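AAR187Cp (Eremothecium gossypii, PDB 3ZIL) probably regulates sister-chromatid cohesion through cohesin as the yeast-type Wapl protein Wpl1, of which this chain is the C-terminal, helical Wap1 domain. Local coordinates at residues A[26-31]-A[69-74]; A[42-47]-A[84-89]; A[64-69]-A[100-105]. All blocks are in the same frame, centred on the assembly; numbering follows the deposited sequence.

Contact 1 of 3, residues A[26-31]-A[69-74]; sequences FILSDN and WEWCFQ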
loop_
_atom_site.group_PDB
_atom_site.type_symbol
_atom_site.label_atom_id
_atom_site.label_comp_id
_atom_site.label_asym_id
_atom_site.label_seq_id
_atom_site.Cartn_x
_atom_site.Cartn_y
_atom_site.Cartn_z
ATOM N N PHE A 26 -29.950 0.448 29.224
ATOM C CA PHE A 26 -29.346 1.441 30.033
ATOM C C PHE A 26 -28.182 2.124 29.302
ATOM O O PHE A 26 -28.109 3.352 29.224
ATOM C CB PHE A 26 -28.893 0.837 31.372
ATOM C CG PHE A 26 -28.087 1.792 32.193
ATOM C CD1 PHE A 26 -26.700 1.888 32.005
ATOM C CD2 PHE A 26 -28.717 2.650 33.114
ATOM C CE1 PHE A 26 -25.950 2.777 32.753
ATOM C CE2 PHE A 26 -27.972 3.560 33.854
ATOM C CZ PHE A 26 -26.590 3.623 33.672
ATOM N N ILE A 27 -27.248 1.327 28.798
ATOM C CA ILE A 27 -25.981 1.853 28.284
ATOM C C ILE A 27 -26.232 2.604 26.965
ATOM O O ILE A 27 -25.518 3.571 26.631
ATOM C CB ILE A 27 -24.942 0.719 28.050
ATOM C CG1 ILE A 27 -23.552 1.216 28.396
ATOM C CG2 ILE A 27 -24.988 0.211 26.628
ATOM C CD1 ILE A 27 -23.405 1.451 29.887
ATOM N N LEU A 28 -27.263 2.204 26.248
ATOM C CA LEU A 28 -27.530 2.872 24.963
ATOM C C LEU A 28 -28.396 4.112 25.183
ATOM O O LEU A 28 -29.504 4.253 24.621
ATOM C CB LEU A 28 -28.124 1.917 23.905
ATOM C CG LEU A 28 -27.315 0.627 23.586
ATOM C CD1 LEU A 28 -28.164 -0.339 22.752
ATOM C CD2 LEU A 28 -25.931 0.884 22.930
ATOM N N SER A 29 -27.856 5.065 25.943
ATOM C CA SER A 29 -28.629 6.280 26.320
ATOM C C SER A 29 -28.738 7.216 25.098
ATOM O O SER A 29 -27.763 7.430 24.405
ATOM C CB SER A 29 -27.909 7.016 27.463
ATOM O OG SER A 29 -26.539 7.176 27.109
ATOM N N ASP A 30 -29.917 7.748 24.847
ATOM C CA ASP A 30 -30.178 8.819 23.822
ATOM C C ASP A 30 -29.078 9.884 23.678
ATOM O O ASP A 30 -28.953 10.774 24.548
ATOM C CB ASP A 30 -31.530 9.511 24.186
ATOM C CG ASP A 30 -32.110 10.323 23.022
ATOM O OD1 ASP A 30 -31.336 10.864 22.176
ATOM O OD2 ASP A 30 -33.346 10.433 22.992
ATOM N N ASN A 31 -28.276 9.798 22.598
ATOM C CA ASN A 31 -27.121 10.677 22.385
ATOM C C ASN A 31 -27.532 12.143 22.261
ATOM O O ASN A 31 -26.728 13.002 22.515
ATOM C CB ASN A 31 -26.294 10.251 21.127
ATOM C CG ASN A 31 -25.606 8.869 21.298
ATOM O OD1 ASN A 31 -24.969 8.629 22.315
ATOM N ND2 ASN A 31 -25.743 7.968 20.309
ATOM N N TRP A 69 -25.126 -0.590 16.825
ATOM C CA TRP A 69 -24.280 0.021 15.799
ATOM C C TRP A 69 -24.702 1.446 15.583
ATOM O O TRP A 69 -23.857 2.310 15.509
ATOM C CB TRP A 69 -24.396 -0.741 14.476
ATOM C CG TRP A 69 -23.378 -0.347 13.394
ATOM C CD1 TRP A 69 -23.501 0.640 12.390
ATOM C CD2 TRP A 69 -22.032 -0.926 13.210
ATOM N NE1 TRP A 69 -22.356 0.714 11.616
ATOM C CE2 TRP A 69 -21.446 -0.253 12.032
ATOM C CE3 TRP A 69 -21.312 -1.954 13.841
ATOM C CZ2 TRP A 69 -20.202 -0.599 11.550
ATOM C CZ3 TRP A 69 -20.055 -2.314 13.333
ATOM C CH2 TRP A 69 -19.511 -1.646 12.221
ATOM N N GLU A 70 -26.011 1.690 15.436
ATOM C CA GLU A 70 -26.465 3.075 15.155
ATOM C C GLU A 70 -26.180 3.973 16.358
ATOM O O GLU A 70 -25.878 5.164 16.193
ATOM C CB GLU A 70 -27.948 3.129 14.762
ATOM C CG GLU A 70 -28.202 2.530 13.385
ATOM C CD GLU A 70 -29.661 2.646 12.892
ATOM O OE1 GLU A 70 -30.567 3.055 13.652
ATOM O OE2 GLU A 70 -29.898 2.311 11.712
ATOM N N TRP A 71 -26.265 3.395 17.550
ATOM C CA TRP A 71 -25.890 4.112 18.763
ATOM C C TRP A 71 -24.411 4.438 18.773
ATOM O O TRP A 71 -24.058 5.628 18.931
ATOM C CB TRP A 71 -26.327 3.367 20.063
ATOM C CG TRP A 71 -26.011 4.187 21.288
ATOM C CD1 TRP A 71 -26.803 5.156 21.873
ATOM C CD2 TRP A 71 -24.760 4.200 22.052
ATOM N NE1 TRP A 71 -26.176 5.711 22.985
ATOM C CE2 TRP A 71 -24.953 5.162 23.149
ATOM C CE3 TRP A 71 -23.564 3.444 22.003
ATOM C CZ2 TRP A 71 -23.959 5.426 24.081
ATOM C CZ3 TRP A 71 -22.576 3.715 22.947
ATOM C CH2 TRP A 71 -22.761 4.687 23.965
ATOM N N CYS A 72 -23.525 3.451 18.530
ATOM C CA CYS A 72 -22.091 3.740 18.556
ATOM C C CYS A 72 -21.712 4.769 17.478
ATOM O O CYS A 72 -20.844 5.596 17.700
ATOM C CB CYS A 72 -21.192 2.485 18.383
ATOM S SG CYS A 72 -21.419 1.277 19.752
ATOM N N PHE A 73 -22.333 4.721 16.313
ATOM C CA PHE A 73 -21.784 5.512 15.166
ATOM C C PHE A 73 -22.669 6.657 14.835
ATOM O O PHE A 73 -22.562 7.216 13.777
ATOM C CB PHE A 73 -21.479 4.646 13.938
ATOM C CG PHE A 73 -20.424 3.617 14.217
ATOM C CD1 PHE A 73 -19.101 3.993 14.315
ATOM C CD2 PHE A 73 -20.764 2.276 14.487
ATOM C CE1 PHE A 73 -18.104 3.028 14.600
ATOM C CE2 PHE A 73 -19.793 1.326 14.775
ATOM C CZ PHE A 73 -18.452 1.717 14.865
ATOM N N GLN A 74 -23.529 7.031 15.776
ATOM C CA GLN A 74 -24.487 8.159 15.523
ATOM C C GLN A 74 -23.715 9.486 15.251
ATOM O O GLN A 74 -24.090 10.287 14.390
ATOM C CB GLN A 74 -25.484 8.330 16.706
ATOM C CG GLN A 74 -26.674 9.189 16.297
ATOM C CD GLN A 74 -27.604 9.552 17.454
ATOM O OE1 GLN A 74 -27.360 9.181 18.611
ATOM N NE2 GLN A 74 -28.703 10.252 17.135
HETATM O O HOH W 1 -29.262 7.816 20.514
#
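Leu28 and Trp71 bring the two backbones nearest, with CA atoms 6.5 Å apart: the chain coming off helix 20-27 passes the last turn of helix 54-72. At Leu28 the first segment leaves helical geometry and makes an inverse gamma turn, closed by a weak bond from Ser29 N to Ile27 O, and the chain then passes the indole of Trp71 at Ser29 and Asn31. Trp71 holds CG anti to its backbone N (chi1 -176°), and beyond CG the ring lies between Leu28 and Asn31 with its N-H edge at Ser29. Trp71 NE1 donates to Ser29 O at 2.7 Å, and the bond is fairly straight (161°). The acceptor lies in the plane of the indole, whereas the N-H comes down from above the plane of the carbonyl. Leu28 lies over one ring face, its CA 3.8 Å from the centroid of the Trp71 five-membered ring in a CH-pi contact. On the six-membered ring, Leu28 CD2 is 3.6 Å from Trp71 CE3. The opposite face meets Asn31 ND2; the two side chains run at about a right angle, but the amide plane is tilted only 34° from the ring. The junction belongs to the all-helical Wap1 domain and ties a helix exit to the C-terminal end of another helix. Asn31 ND2 spends one N-H on Trp71 O (3.2 Å, bent) and the other on Gln74 OE1 (2.6 Å), which sits in the plane of the Asn31 amide. A water accepts from Asn31 N and donates to Gln74 OE1, so that oxygen takes two donors. Arg39 also bonds to Trp71 O, reaches Cys72 O, and makes a cation-pi contact with the Trp71 ring; Ser29 OG bonds to Asn42 OD1.

Contact 2 of 3, residues A[42-47]-A[84-89]; sequences NMLRLC and SLLQCF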
loop_
_atom_site.group_PDB
_atom_site.type_symbol
_atom_site.label_atom_id
_atom_site.label_comp_id
_atom_site.label_asym_id
_atom_site.label_seq_id
_atom_site.Cartn_x
_atom_site.Cartn_y
_atom_site.Cartn_z
ATOM N N ASN A 42 -20.337 5.793 28.675
ATOM C CA ASN A 42 -21.153 4.625 28.406
ATOM C C ASN A 42 -20.440 3.783 27.337
ATOM O O ASN A 42 -20.471 2.562 27.420
ATOM C CB ASN A 42 -22.568 4.982 27.909
ATOM C CG ASN A 42 -23.460 5.545 29.052
ATOM O OD1 ASN A 42 -24.543 5.992 28.826
ATOM N ND2 ASN A 42 -22.983 5.496 30.240
ATOM N N MET A 43 -19.861 4.422 26.330
ATOM C CA MET A 43 -19.247 3.592 25.206
ATOM C C MET A 43 -18.061 2.802 25.801
ATOM O O MET A 43 -17.806 1.608 25.456
ATOM C CB MET A 43 -18.832 4.486 23.997
ATOM C CG MET A 43 -18.272 3.646 22.788
ATOM S SD MET A 43 -17.941 4.901 21.480
ATOM C CE MET A 43 -19.573 5.466 20.988
ATOM N N LEU A 44 -17.315 3.468 26.677
ATOM C CA LEU A 44 -16.198 2.786 27.347
ATOM C C LEU A 44 -16.608 1.547 28.121
ATOM O O LEU A 44 -16.012 0.432 28.014
ATOM C CB LEU A 44 -15.411 3.768 28.240
ATOM C CG LEU A 44 -14.276 3.191 29.135
ATOM C CD1 LEU A 44 -13.262 2.534 28.162
ATOM C CD2 LEU A 44 -13.589 4.245 30.003
ATOM N N ARG A 45 -17.659 1.711 28.898
ATOM C CA ARG A 45 -18.168 0.677 29.698
ATOM C C ARG A 45 -18.719 -0.450 28.813
ATOM O O ARG A 45 -18.560 -1.637 29.129
ATOM C CB ARG A 45 -19.200 1.307 30.626
ATOM C CG ARG A 45 -20.081 0.302 31.357
ATOM C CD ARG A 45 -20.833 1.077 32.480
ATOM N NE ARG A 45 -21.510 0.113 33.309
ATOM C CZ ARG A 45 -22.455 0.375 34.197
ATOM N NH1 ARG A 45 -22.876 1.621 34.401
ATOM N NH2 ARG A 45 -23.009 -0.652 34.867
ATOM N N LEU A 46 -19.310 -0.103 27.663
ATOM C CA LEU A 46 -19.790 -1.124 26.719
ATOM C C LEU A 46 -18.658 -1.984 26.107
ATOM O O LEU A 46 -18.775 -3.253 26.029
ATOM C CB LEU A 46 -20.588 -0.452 25.615
ATOM C CG LEU A 46 -20.971 -1.275 24.382
ATOM C CD1 LEU A 46 -21.886 -2.407 24.824
ATOM C CD2 LEU A 46 -21.527 -0.410 23.208
ATOM N N CYS A 47 -17.599 -1.290 25.673
ATOM C CA CYS A 47 -16.440 -1.917 25.008
ATOM C C CYS A 47 -15.837 -2.861 26.030
ATOM O O CYS A 47 -15.494 -4.010 25.728
ATOM C CB CYS A 47 -15.415 -0.869 24.555
ATOM S SG CYS A 47 -16.092 0.136 23.183
ATOM N N SER A 84 -13.221 7.853 19.236
ATOM C CA SER A 84 -12.849 7.262 17.907
ATOM C C SER A 84 -12.156 5.882 18.013
ATOM O O SER A 84 -12.441 4.939 17.247
ATOM C CB SER A 84 -11.963 8.311 17.231
ATOM O OG SER A 84 -12.803 9.325 16.738
ATOM N N LEU A 85 -11.263 5.773 18.997
ATOM C CA LEU A 85 -10.675 4.517 19.374
ATOM C C LEU A 85 -11.677 3.436 19.802
ATOM O O LEU A 85 -11.605 2.288 19.345
ATOM C CB LEU A 85 -9.650 4.711 20.463
ATOM C CG LEU A 85 -8.793 3.423 20.642
ATOM C CD1 LEU A 85 -7.969 3.068 19.388
ATOM C CD2 LEU A 85 -7.881 3.532 21.879
ATOM N N LEU A 86 -12.590 3.795 20.715
ATOM C CA LEU A 86 -13.646 2.911 21.120
ATOM C C LEU A 86 -14.483 2.485 19.912
ATOM O O LEU A 86 -14.916 1.349 19.847
ATOM C CB LEU A 86 -14.553 3.645 22.143
ATOM C CG LEU A 86 -13.865 4.188 23.389
ATOM C CD1 LEU A 86 -14.801 4.959 24.371
ATOM C CD2 LEU A 86 -13.093 3.074 24.085
ATOM N N GLN A 87 -14.760 3.426 18.987
ATOM C CA GLN A 87 -15.600 3.133 17.866
ATOM C C GLN A 87 -14.860 2.193 16.942
ATOM O O GLN A 87 -15.526 1.361 16.337
ATOM C CB GLN A 87 -16.006 4.398 17.059
ATOM C CG GLN A 87 -17.003 5.252 17.861
ATOM C CD GLN A 87 -17.215 6.614 17.256
ATOM O OE1 GLN A 87 -16.269 7.379 17.081
ATOM N NE2 GLN A 87 -18.486 6.976 17.041
ATOM N N CYS A 88 -13.550 2.368 16.781
ATOM C CA CYS A 88 -12.784 1.387 15.934
ATOM C C CYS A 88 -12.843 -0.066 16.563
ATOM O O CYS A 88 -13.000 -1.021 15.835
ATOM C CB CYS A 88 -11.332 1.786 15.827
ATOM S SG CYS A 88 -10.957 3.286 14.911
ATOM N N PHE A 89 -12.693 -0.212 17.885
ATOM C CA PHE A 89 -12.913 -1.508 18.563
ATOM C C PHE A 89 -14.315 -2.149 18.276
ATOM O O PHE A 89 -14.384 -3.297 17.862
ATOM C CB PHE A 89 -12.604 -1.409 20.082
ATOM C CG PHE A 89 -13.048 -2.608 20.849
ATOM C CD1 PHE A 89 -12.327 -3.813 20.782
ATOM C CD2 PHE A 89 -14.243 -2.581 21.561
ATOM C CE1 PHE A 89 -12.752 -4.937 21.472
ATOM C CE2 PHE A 89 -14.685 -3.724 22.228
ATOM C CZ PHE A 89 -13.937 -4.902 22.183
#
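Leu86, Cys47 and Met43 carry this contact between helix 36-52 and helix 81-93; the axes of the two short segments approach to 10.0 Å, with an angle of 34° between their directions. Leu86 points at the other helix and meets it with two parts of its side chain. Its CB takes the sulfur of Met43 at 3.7 Å, while CD1 reaches the backbone of the facing helix, 3.7 Å from Leu44 N and also against Leu44 CB. Cys47, one turn beyond Met43, touches Leu86 as well: its SG is 4.0 Å from Leu86 CB and 3.7 Å from Leu86 O. On its other partner, Phe89, Cys47 CB packs 3.6 Å from CD2, and Cys47 SG makes a sulfur-aromatic contact at the ring edge, 5.0 Å from the Phe89 centroid. Every residue that touches here is buried, and the contact is mainly apolar side-chain packing, with some touches on backbone N and O. Two helices separated by one other in the chain thus run roughly parallel, consistent with the alpha-solenoid architecture of the TPR clan to which the Wap1 family belongs. Leu138 of helix 129-141 packs on both Leu44 and Leu86. Met43 CG, anti to the backbone N (chi1 -177°), comes against Leu86 CB, and the two side chains cross obliquely. The chain then turns about the CG-SD bond (chi3 -69°), which brings CE to the aliphatic part of Gln87. Met43 SD lies 3.8 Å from Gln87 CG, with these side chains at about a right angle. The amide of Gln87 is engaged further on, its NE2 bonding to Cys72 O and Gly75 O.

Contact 3 of 3, residues A[64-69]-A[100-105]; sequences RHREVW and DKRWAM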
loop_
_atom_site.group_PDB
_atom_site.type_symbol
_atom_site.label_atom_id
_atom_site.label_comp_id
_atom_site.label_asym_id
_atom_site.label_seq_id
_atom_site.Cartn_x
_atom_site.Cartn_y
_atom_site.Cartn_z
ATOM N N ARG A 64 -29.476 -7.477 18.795
ATOM C CA ARG A 64 -29.507 -6.020 18.836
ATOM C C ARG A 64 -28.434 -5.323 18.002
ATOM O O ARG A 64 -28.013 -4.257 18.338
ATOM C CB ARG A 64 -29.517 -5.548 20.316
ATOM C CG ARG A 64 -30.721 -6.186 20.987
ATOM C CD ARG A 64 -30.943 -5.674 22.380
ATOM N NE ARG A 64 -31.278 -4.269 22.378
ATOM C CZ ARG A 64 -31.539 -3.585 23.484
ATOM N NH1 ARG A 64 -31.507 -4.176 24.677
ATOM N NH2 ARG A 64 -31.817 -2.312 23.387
ATOM N N HIS A 65 -27.973 -5.959 16.930
ATOM C CA HIS A 65 -26.836 -5.472 16.221
ATOM C C HIS A 65 -27.110 -4.074 15.629
ATOM O O HIS A 65 -26.330 -3.118 15.819
ATOM C CB HIS A 65 -26.455 -6.489 15.156
ATOM C CG HIS A 65 -25.007 -6.420 14.739
ATOM N ND1 HIS A 65 -24.462 -7.260 13.814
ATOM C CD2 HIS A 65 -23.965 -5.548 15.165
ATOM C CE1 HIS A 65 -23.150 -6.950 13.665
ATOM N NE2 HIS A 65 -22.863 -5.880 14.490
ATOM N N ARG A 66 -28.239 -3.890 14.959
ATOM C CA ARG A 66 -28.500 -2.576 14.369
ATOM C C ARG A 66 -28.650 -1.460 15.397
ATOM O O ARG A 66 -28.164 -0.372 15.162
ATOM C CB ARG A 66 -29.750 -2.553 13.490
ATOM C CG ARG A 66 -30.185 -1.077 13.319
ATOM C CD ARG A 66 -31.617 -0.847 12.947
ATOM N NE ARG A 66 -32.603 -1.459 13.841
ATOM C CZ ARG A 66 -33.103 -0.805 14.882
ATOM N NH1 ARG A 66 -32.661 0.422 15.171
ATOM N NH2 ARG A 66 -34.015 -1.373 15.638
ATOM N N GLU A 67 -29.282 -1.701 16.544
ATOM C CA GLU A 67 -29.466 -0.593 17.488
ATOM C C GLU A 67 -28.087 -0.242 18.139
ATOM O O GLU A 67 -27.772 0.964 18.344
ATOM C CB GLU A 67 -30.467 -0.977 18.607
ATOM C CG GLU A 67 -30.819 0.164 19.536
ATOM C CD GLU A 67 -31.549 -0.265 20.806
ATOM O OE1 GLU A 67 -32.042 -1.412 20.856
ATOM O OE2 GLU A 67 -31.616 0.545 21.764
ATOM N N VAL A 68 -27.297 -1.279 18.499
ATOM C CA VAL A 68 -25.981 -0.998 19.118
ATOM C C VAL A 68 -25.088 -0.195 18.101
ATOM O O VAL A 68 -24.418 0.764 18.455
ATOM C CB VAL A 68 -25.300 -2.328 19.646
ATOM C CG1 VAL A 68 -23.811 -2.170 20.018
ATOM C CG2 VAL A 68 -26.053 -2.803 20.847
ATOM N N TRP A 69 -25.126 -0.590 16.825
ATOM C CA TRP A 69 -24.280 0.021 15.799
ATOM C C TRP A 69 -24.702 1.446 15.583
ATOM O O TRP A 69 -23.857 2.310 15.509
ATOM C CB TRP A 69 -24.396 -0.741 14.476
ATOM C CG TRP A 69 -23.378 -0.347 13.394
ATOM C CD1 TRP A 69 -23.501 0.640 12.390
ATOM C CD2 TRP A 69 -22.032 -0.926 13.210
ATOM N NE1 TRP A 69 -22.356 0.714 11.616
ATOM C CE2 TRP A 69 -21.446 -0.253 12.032
ATOM C CE3 TRP A 69 -21.312 -1.954 13.841
ATOM C CZ2 TRP A 69 -20.202 -0.599 11.550
ATOM C CZ3 TRP A 69 -20.055 -2.314 13.333
ATOM C CH2 TRP A 69 -19.511 -1.646 12.221
ATOM N N ASP A 100 -23.326 -4.364 4.081
ATOM C CA ASP A 100 -24.296 -3.586 4.838
ATOM C C ASP A 100 -24.035 -2.053 4.639
ATOM O O ASP A 100 -22.952 -1.531 4.955
ATOM C CB ASP A 100 -24.181 -3.990 6.279
ATOM C CG ASP A 100 -25.326 -3.488 7.127
ATOM O OD1 ASP A 100 -25.756 -2.325 6.948
ATOM O OD2 ASP A 100 -25.730 -4.284 8.023
ATOM N N LYS A 101 -25.028 -1.330 4.150
ATOM C CA LYS A 101 -24.829 0.087 3.941
ATOM C C LYS A 101 -24.536 0.909 5.220
ATOM O O LYS A 101 -24.110 2.077 5.110
ATOM C CB LYS A 101 -26.044 0.680 3.240
ATOM C CG LYS A 101 -26.205 0.176 1.807
ATOM C CD LYS A 101 -27.147 1.114 1.058
ATOM C CE LYS A 101 -28.178 0.332 0.286
ATOM N NZ LYS A 101 -27.510 -0.393 -0.831
ATOM N N ARG A 102 -24.764 0.329 6.404
ATOM C CA ARG A 102 -24.551 1.083 7.629
ATOM C C ARG A 102 -23.049 1.169 7.921
ATOM O O ARG A 102 -22.655 1.847 8.829
ATOM C CB ARG A 102 -25.335 0.502 8.830
ATOM C CG ARG A 102 -26.839 0.818 8.748
ATOM C CD ARG A 102 -27.577 -0.056 9.771
ATOM N NE ARG A 102 -28.878 0.536 10.030
ATOM C CZ ARG A 102 -30.045 -0.019 9.616
ATOM N NH1 ARG A 102 -30.071 -1.220 9.025
ATOM N NH2 ARG A 102 -31.212 0.543 9.918
ATOM N N TRP A 103 -22.220 0.508 7.103
ATOM C CA TRP A 103 -20.802 0.806 7.122
ATOM C C TRP A 103 -20.543 2.279 6.725
ATOM O O TRP A 103 -19.614 2.887 7.251
ATOM C CB TRP A 103 -20.039 -0.155 6.212
ATOM C CG TRP A 103 -19.653 -1.482 6.839
ATOM C CD1 TRP A 103 -20.158 -2.748 6.511
ATOM C CD2 TRP A 103 -18.689 -1.735 7.912
ATOM N NE1 TRP A 103 -19.590 -3.714 7.268
ATOM C CE2 TRP A 103 -18.689 -3.186 8.128
ATOM C CE3 TRP A 103 -17.832 -0.938 8.663
ATOM C CZ2 TRP A 103 -17.864 -3.806 9.072
ATOM C CZ3 TRP A 103 -17.013 -1.573 9.640
ATOM C CH2 TRP A 103 -17.031 -2.963 9.830
ATOM N N ALA A 104 -21.415 2.889 5.908
ATOM C CA ALA A 104 -21.295 4.300 5.488
ATOM C C ALA A 104 -21.434 5.216 6.701
ATOM O O ALA A 104 -21.075 6.407 6.630
ATOM C CB ALA A 104 -22.375 4.681 4.450
ATOM N N MET A 105 -21.859 4.700 7.863
ATOM C CA MET A 105 -21.851 5.656 8.992
ATOM C C MET A 105 -20.429 5.974 9.446
ATOM O O MET A 105 -20.260 6.846 10.272
ATOM C CB MET A 105 -22.702 5.221 10.207
ATOM C CG MET A 105 -24.155 4.950 9.908
ATOM S SD MET A 105 -24.945 4.170 11.407
ATOM C CE MET A 105 -25.354 5.634 12.377
#
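Trp69 drives the edge of its indole into a face of Trp103, a T-shaped pair with the six-membered rings at 80° and their centroids 4.9 Å apart. The leading atom is Trp69 CH2, 3.6 Å from Trp103 CZ3. Farther round the same Trp69 rim, near its plane, come Arg102 O and Met105 SD; the sulfur is 3.9 Å from Trp69 CD1 in a Met-aromatic contact. Phe73 CE2 lies over the centre of one Trp69 face. The partner of helix 54-72 here is a short 3-10 segment, 101-105, in the connection between helices 81-93 and 108-116. An Asx turn introduces it, with Asp100 OD1 accepting from Arg102 N at 2.9 Å. The Arg102 chain is extended (chi2 167°, chi3 161°), which carries NE out to Arg66 CG. On the solvent side Arg66 lays its CD over one face of the Arg102 guanidinium, 3.4 Å from NH2, so aliphatic carbon rather than like charge makes the touch. Glu70 OE2 holds Arg102 NE in a salt bridge, and Trp103 NE1 bonds to Leu97 O. Arg102 O is gripped twice, from opposite faces of its carbonyl plane: by Met105 N within the 3-10 turn and by Trp69 NE1 at 3.0 Å.

In the fold
From the N terminus the chain leaves helix 20-27 through 26-31, passes 42-47 on helix 36-52 and reaches 64-69 on helix 54-72 before any contact has closed. Residues 69-74 then close contact 1, 84-89 on helix 81-93 close contact 2, and 100-105 close contact 3. Each pair of loops therefore crosses, and none encloses another. Contacts 1 and 3 share Trp69 and both use helix 54-72, and Leu28 of the first packs on Val68 of the third. Contact 2 meets contact 1 where Phe73 packs on Gln87, but does not touch contact 3. Together they bind the first four helices and the connection after them at one end of the elongated domain.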